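Local atomic coordinates of putative nitrate transport protein (Thermoplasma volcanium, PDB entry 3MST), a protein that is of unproven function but may bind a small solute such as nitrate and take part in its uptake. Residues L70-G75 against S159-S164; S89-T94 against E130-L135. One frame throughout, in Å; residues are numbered along the deposited sequence.

Interaction 1. Residues L70-G75 against S159-S164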
loop_
_atom_site.group_PDB
_atom_site.type_symbol
_atom_site.label_atom_id
_atom_site.label_comp_id
_atom_site.label_asym_id
_atom_site.label_seq_id
_atom_site.Cartn_x
_atom_site.Cartn_y
_atom_site.Cartn_z
ATOM N N LEU A 70 -3.379 2.778 16.698
ATOM C CA LEU A 70 -4.720 2.252 16.529
ATOM C C LEU A 70 -4.636 0.730 16.363
ATOM O O LEU A 70 -3.536 0.170 16.347
ATOM C CB LEU A 70 -5.434 2.951 15.356
ATOM C CG LEU A 70 -5.720 4.450 15.526
ATOM C CD1 LEU A 70 -6.159 5.052 14.188
ATOM C CD2 LEU A 70 -6.779 4.661 16.618
ATOM N N LYS A 71 -5.776 0.061 16.284
ATOM C CA LYS A 71 -5.878 -1.406 16.176
ATOM C C LYS A 71 -6.270 -1.795 14.767
ATOM O O LYS A 71 -7.220 -1.243 14.187
ATOM C CB LYS A 71 -6.932 -1.916 17.146
ATOM C CG LYS A 71 -6.605 -1.525 18.570
ATOM C CD LYS A 71 -7.589 -2.098 19.595
ATOM C CE LYS A 71 -7.369 -1.458 20.978
ATOM N NZ LYS A 71 -8.366 -1.995 21.966
ATOM N N ILE A 72 -5.504 -2.708 14.196
ATOM C CA ILE A 72 -5.776 -3.193 12.841
ATOM C C ILE A 72 -7.030 -4.029 12.774
ATOM O O ILE A 72 -7.156 -5.007 13.546
ATOM C CB ILE A 72 -4.562 -3.966 12.289
ATOM C CG1 ILE A 72 -3.337 -3.077 12.159
ATOM C CG2 ILE A 72 -4.888 -4.664 10.953
ATOM C CD1 ILE A 72 -2.051 -3.864 11.918
ATOM N N PHE A 73 -7.977 -3.691 11.902
ATOM C CA PHE A 73 -9.202 -4.480 11.736
ATOM C C PHE A 73 -9.417 -5.078 10.364
ATOM O O PHE A 73 -10.351 -5.833 10.180
ATOM C CB PHE A 73 -10.440 -3.669 12.171
ATOM C CG PHE A 73 -10.726 -2.467 11.313
ATOM C CD1 PHE A 73 -11.501 -2.581 10.190
ATOM C CD2 PHE A 73 -10.344 -1.207 11.708
ATOM C CE1 PHE A 73 -11.811 -1.493 9.393
ATOM C CE2 PHE A 73 -10.655 -0.094 10.892
ATOM C CZ PHE A 73 -11.411 -0.242 9.763
ATOM N N ALA A 74 -8.604 -4.676 9.365
ATOM C CA ALA A 74 -8.703 -5.239 8.041
ATOM C C ALA A 74 -7.372 -4.980 7.351
ATOM O O ALA A 74 -6.572 -4.132 7.760
ATOM C CB ALA A 74 -9.853 -4.583 7.266
ATOM N N GLY A 75 -7.121 -5.821 6.359
ATOM C CA GLY A 75 -5.911 -5.718 5.539
ATOM C C GLY A 75 -6.288 -5.586 4.077
ATOM O O GLY A 75 -7.402 -5.937 3.670
ATOM N N SER A 159 -0.020 -6.154 2.734
ATOM C CA SER A 159 0.930 -5.130 3.170
ATOM C C SER A 159 0.343 -3.814 3.609
ATOM O O SER A 159 1.070 -2.951 4.140
ATOM C CB SER A 159 1.986 -4.882 2.079
ATOM O OG SER A 159 1.421 -4.207 0.966
ATOM N N CYS A 160 -0.975 -3.618 3.410
ATOM C CA CYS A 160 -1.664 -2.416 3.824
ATOM C C CYS A 160 -2.760 -2.790 4.793
ATOM O O CYS A 160 -3.236 -3.928 4.817
ATOM C CB CYS A 160 -2.210 -1.682 2.617
ATOM S SG CYS A 160 -0.924 -1.041 1.518
ATOM N N ALA A 161 -3.122 -1.833 5.639
ATOM C CA ALA A 161 -4.026 -2.092 6.730
ATOM C C ALA A 161 -4.987 -0.962 6.968
ATOM O O ALA A 161 -4.708 0.193 6.602
ATOM C CB ALA A 161 -3.207 -2.358 8.022
HETATM N N MSE A 162 -6.105 -1.290 7.614
HETATM C CA MSE A 162 -7.089 -0.312 8.095
HETATM C C MSE A 162 -7.105 -0.456 9.617
HETATM O O MSE A 162 -7.143 -1.564 10.117
HETATM C CB MSE A 162 -8.505 -0.630 7.540
HETATM C CG MSE A 162 -8.547 -1.015 6.068
HETATM SE SE MSE A 162 -10.421 -1.013 5.540
HETATM C CE MSE A 162 -10.119 -1.879 3.826
ATOM N N ALA A 163 -7.071 0.647 10.330
ATOM C CA ALA A 163 -6.988 0.633 11.807
ATOM C C ALA A 163 -7.889 1.672 12.421
ATOM O O ALA A 163 -8.101 2.759 11.839
ATOM C CB ALA A 163 -5.533 0.849 12.269
ATOM N N SER A 164 -8.437 1.331 13.572
ATOM C CA SER A 164 -9.265 2.265 14.360
ATOM C C SER A 164 -9.360 1.715 15.780
ATOM O O SER A 164 -8.509 0.924 16.203
ATOM C CB SER A 164 -10.630 2.343 13.725
ATOM O OG SER A 164 -11.436 3.363 14.322
#

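Interaction 2. Residues S89-T94 against E130-L135. With EDO (1,2-ethanediol), chain J.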
loop_
_atom_site.group_PDB
_atom_site.type_symbol
_atom_site.label_atom_id
_atom_site.label_comp_id
_atom_site.label_asym_id
_atom_site.label_seq_id
_atom_site.Cartn_x
_atom_site.Cartn_y
_atom_site.Cartn_z
ATOM N N SER A 89 22.153 -11.314 -8.096
ATOM C CA SER A 89 23.314 -10.451 -8.257
ATOM C C SER A 89 23.922 -9.919 -6.980
ATOM O O SER A 89 24.978 -9.340 -7.045
ATOM C CB SER A 89 22.937 -9.280 -9.137
ATOM O OG SER A 89 21.993 -8.437 -8.430
ATOM N N GLY A 90 23.248 -10.049 -5.830
ATOM C CA GLY A 90 23.747 -9.559 -4.559
ATOM C C GLY A 90 23.380 -8.162 -4.098
ATOM O O GLY A 90 23.723 -7.734 -2.995
ATOM N N ARG A 91 22.677 -7.421 -4.969
ATOM C CA ARG A 91 22.177 -6.100 -4.577
ATOM C C ARG A 91 20.739 -5.931 -5.036
ATOM O O ARG A 91 20.406 -6.379 -6.137
ATOM C CB ARG A 91 22.981 -4.967 -5.237
ATOM C CG ARG A 91 24.423 -4.941 -4.905
ATOM C CD ARG A 91 25.091 -3.703 -5.504
ATOM N NE ARG A 91 26.558 -3.791 -5.356
ATOM C CZ ARG A 91 27.388 -2.937 -5.942
ATOM N NH1 ARG A 91 26.922 -1.936 -6.649
ATOM N NH2 ARG A 91 28.694 -3.061 -5.802
ATOM N N ILE A 92 19.923 -5.337 -4.175
ATOM C CA ILE A 92 18.586 -4.870 -4.544
ATOM C C ILE A 92 18.578 -3.361 -4.317
ATOM O O ILE A 92 18.663 -2.871 -3.201
ATOM C CB ILE A 92 17.442 -5.506 -3.708
ATOM C CG1 ILE A 92 17.471 -7.023 -3.783
ATOM C CG2 ILE A 92 16.086 -4.922 -4.192
ATOM C CD1 ILE A 92 16.471 -7.733 -2.806
ATOM N N TYR A 93 18.496 -2.631 -5.424
ATOM C CA TYR A 93 18.319 -1.177 -5.378
ATOM C C TYR A 93 16.846 -0.865 -5.134
ATOM O O TYR A 93 15.980 -1.562 -5.696
ATOM C CB TYR A 93 18.802 -0.574 -6.723
ATOM C CG TYR A 93 20.319 -0.465 -6.808
ATOM C CD1 TYR A 93 21.075 -1.554 -7.194
ATOM C CD2 TYR A 93 20.977 0.674 -6.349
ATOM C CE1 TYR A 93 22.456 -1.487 -7.214
ATOM C CE2 TYR A 93 22.358 0.742 -6.370
ATOM C CZ TYR A 93 23.076 -0.363 -6.796
ATOM O OH TYR A 93 24.454 -0.339 -6.823
ATOM N N THR A 94 16.570 0.155 -4.339
ATOM C CA THR A 94 15.180 0.545 -4.097
ATOM C C THR A 94 15.114 2.027 -3.798
ATOM O O THR A 94 16.089 2.763 -4.042
ATOM C CB THR A 94 14.572 -0.353 -3.000
ATOM O OG1 THR A 94 13.143 -0.234 -3.004
ATOM C CG2 THR A 94 15.143 -0.058 -1.634
ATOM N N GLU A 130 22.241 -2.709 -15.549
ATOM C CA GLU A 130 23.657 -3.080 -15.417
ATOM C C GLU A 130 23.910 -4.451 -14.814
ATOM O O GLU A 130 25.064 -4.891 -14.748
ATOM C CB GLU A 130 24.412 -2.022 -14.621
ATOM C CG GLU A 130 24.553 -0.716 -15.367
ATOM C CD GLU A 130 25.476 -0.888 -16.548
ATOM O OE1 GLU A 130 26.698 -1.149 -16.333
ATOM O OE2 GLU A 130 24.963 -0.855 -17.681
ATOM N N GLY A 131 22.862 -5.131 -14.366
ATOM C CA GLY A 131 22.996 -6.499 -13.920
ATOM C C GLY A 131 22.691 -6.757 -12.456
ATOM O O GLY A 131 22.778 -7.882 -12.005
ATOM N N TYR A 132 22.366 -5.702 -11.709
ATOM C CA TYR A 132 21.842 -5.847 -10.355
ATOM C C TYR A 132 20.321 -6.053 -10.434
ATOM O O TYR A 132 19.790 -6.328 -11.500
ATOM C CB TYR A 132 22.298 -4.701 -9.468
ATOM C CG TYR A 132 23.807 -4.747 -9.188
ATOM C CD1 TYR A 132 24.357 -5.793 -8.475
ATOM C CD2 TYR A 132 24.660 -3.775 -9.673
ATOM C CE1 TYR A 132 25.719 -5.877 -8.229
ATOM C CE2 TYR A 132 26.042 -3.818 -9.396
ATOM C CZ TYR A 132 26.557 -4.860 -8.652
ATOM O OH TYR A 132 27.931 -4.962 -8.381
ATOM N N SER A 133 19.664 -6.024 -9.287
ATOM C CA SER A 133 18.212 -6.030 -9.215
ATOM C C SER A 133 17.705 -4.766 -8.536
ATOM O O SER A 133 18.454 -4.024 -7.937
ATOM C CB SER A 133 17.683 -7.303 -8.495
ATOM O OG SER A 133 17.884 -7.198 -7.093
ATOM N N ALA A 134 16.400 -4.519 -8.660
ATOM C CA ALA A 134 15.778 -3.370 -8.038
ATOM C C ALA A 134 14.330 -3.739 -7.676
ATOM O O ALA A 134 13.728 -4.604 -8.307
ATOM C CB ALA A 134 15.799 -2.137 -8.922
ATOM N N LEU A 135 13.792 -3.018 -6.699
ATOM C CA LEU A 135 12.399 -3.132 -6.303
ATOM C C LEU A 135 11.834 -1.724 -6.332
ATOM O O LEU A 135 12.273 -0.849 -5.572
ATOM C CB LEU A 135 12.270 -3.752 -4.929
ATOM C CG LEU A 135 10.849 -4.153 -4.486
ATOM C CD1 LEU A 135 9.941 -2.972 -4.180
ATOM C CD2 LEU A 135 10.183 -5.062 -5.458
HETATM C C1 EDO J . 27.239 -5.554 -2.935
HETATM O O1 EDO J . 27.475 -6.267 -4.143
HETATM C C2 EDO J . 26.798 -6.547 -1.901
HETATM O O2 EDO J . 27.897 -7.473 -1.732
#

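Interaction 1. Residues L70-G75 against S159-S164
A classic beta bulge interrupts the antiparallel pairing of strands 71-75 and 160-164: Phe73 and Ala74 together face selenomethionine Met162. Phe73 N donates to Met162 O at 2.9 Å, and Met162 N answers to Ala74 O, standing 40° above that carbonyl plane. On the Lys71 side of the bulge, Lys71 and Ser164 form a hydrogen-bonded pair, Lys71 N to Ser164 O and Ser164 N to Lys71 O. At the bulge the Phe73 ring leans back over its partner strand. With CG wedged between backbone N and carbonyl carbon (chi1 65°), the ring lies over the Met162 side chain, whose CB sits 4.0 Å from the Phe73 ring centroid in a CH-pi contact; Met162 SE lies obliquely, 5.1 Å from the same centroid, a Met-aromatic contact. Both strands are interior members of a six-stranded mixed sheet, where Ile172 of helix 169-184 packs on Phe73 and Tyr175 on Met162, so large apolar side chains suit these places. Small residues fit where the backbones close in: Ala163 CB touches Leu70 CB at 3.7 Å, on the side shared with Ile72, whose CG2 meets Ala161 CB at 4.1 Å. Ser164 sets its CB against Phe73 CE2 at 3.7 Å, while its OG bonds to Asp56 O.

Interaction 2. Residues S89-T94 against E130-L135
Gly131 O meets Ser89 CB at 3.2 Å, just where a Schellman motif ends helix 121-129; the positive phi of Gly131 suits a residue without a side chain. Tyr132 follows, its ring laid beneath the extended Arg91 chain. Arg91 CD stands 3.6 Å from the Tyr132 ring centroid, and the guanidinium is only 8° from parallel to the ring, with Tyr132 OH over its centre. Arg91 NH1 also bonds to Tyr93 OH, and NE to a 1,2-ethanediol, probably from the crystallisation liquor. An alanine in place of Arg91 would probably uncover this face of Tyr132 and take from Tyr93 OH the N-H of the guanidinium. Ser133 grips Arg91 O twice: its OG, turned between the backbone N and the carbonyl carbon (chi1 75°), donates at 2.8 Å, while Ser133 N gives a longer bond of 3.3 Å to the same Arg91 O. Ser133 O receives Tyr93 N. Ala134 is small enough for its CB to pack 4.0 Å from Tyr93 CB. Leu135 N donates to Tyr93 O and Leu135 O accepts from Thr94 OG1 at 2.8 Å. Ile92 and Tyr93 point to opposite faces, which helices 100-112 and 121-129 cover: the layering of an alpha/beta/alpha sandwich with parallel beta-alpha-beta crossovers.

In the fold
From the N terminus the chain first lays down strands 22-24, 45-47 and 57-61 of the six-stranded sheet, then enters 70-75. It leaves through strand 71-77 for the second, five-stranded sheet, beginning with strand 81-85. Within that excursion interaction 2 closes the smaller loop: 89-94 is met by 130-135 after helix 100-112, strand 115-118 and helix 121-129. The chain returns through helix 146-152; segment 159-164 then closes the larger loop of interaction 1, which therefore encloses interaction 2 without crossing it. Each contact joins two strands within its own sheet, interaction 1 in the six-stranded sheet and interaction 2 in the five-stranded one; their centres are 31 Å apart, on opposite sides of the chain's centre.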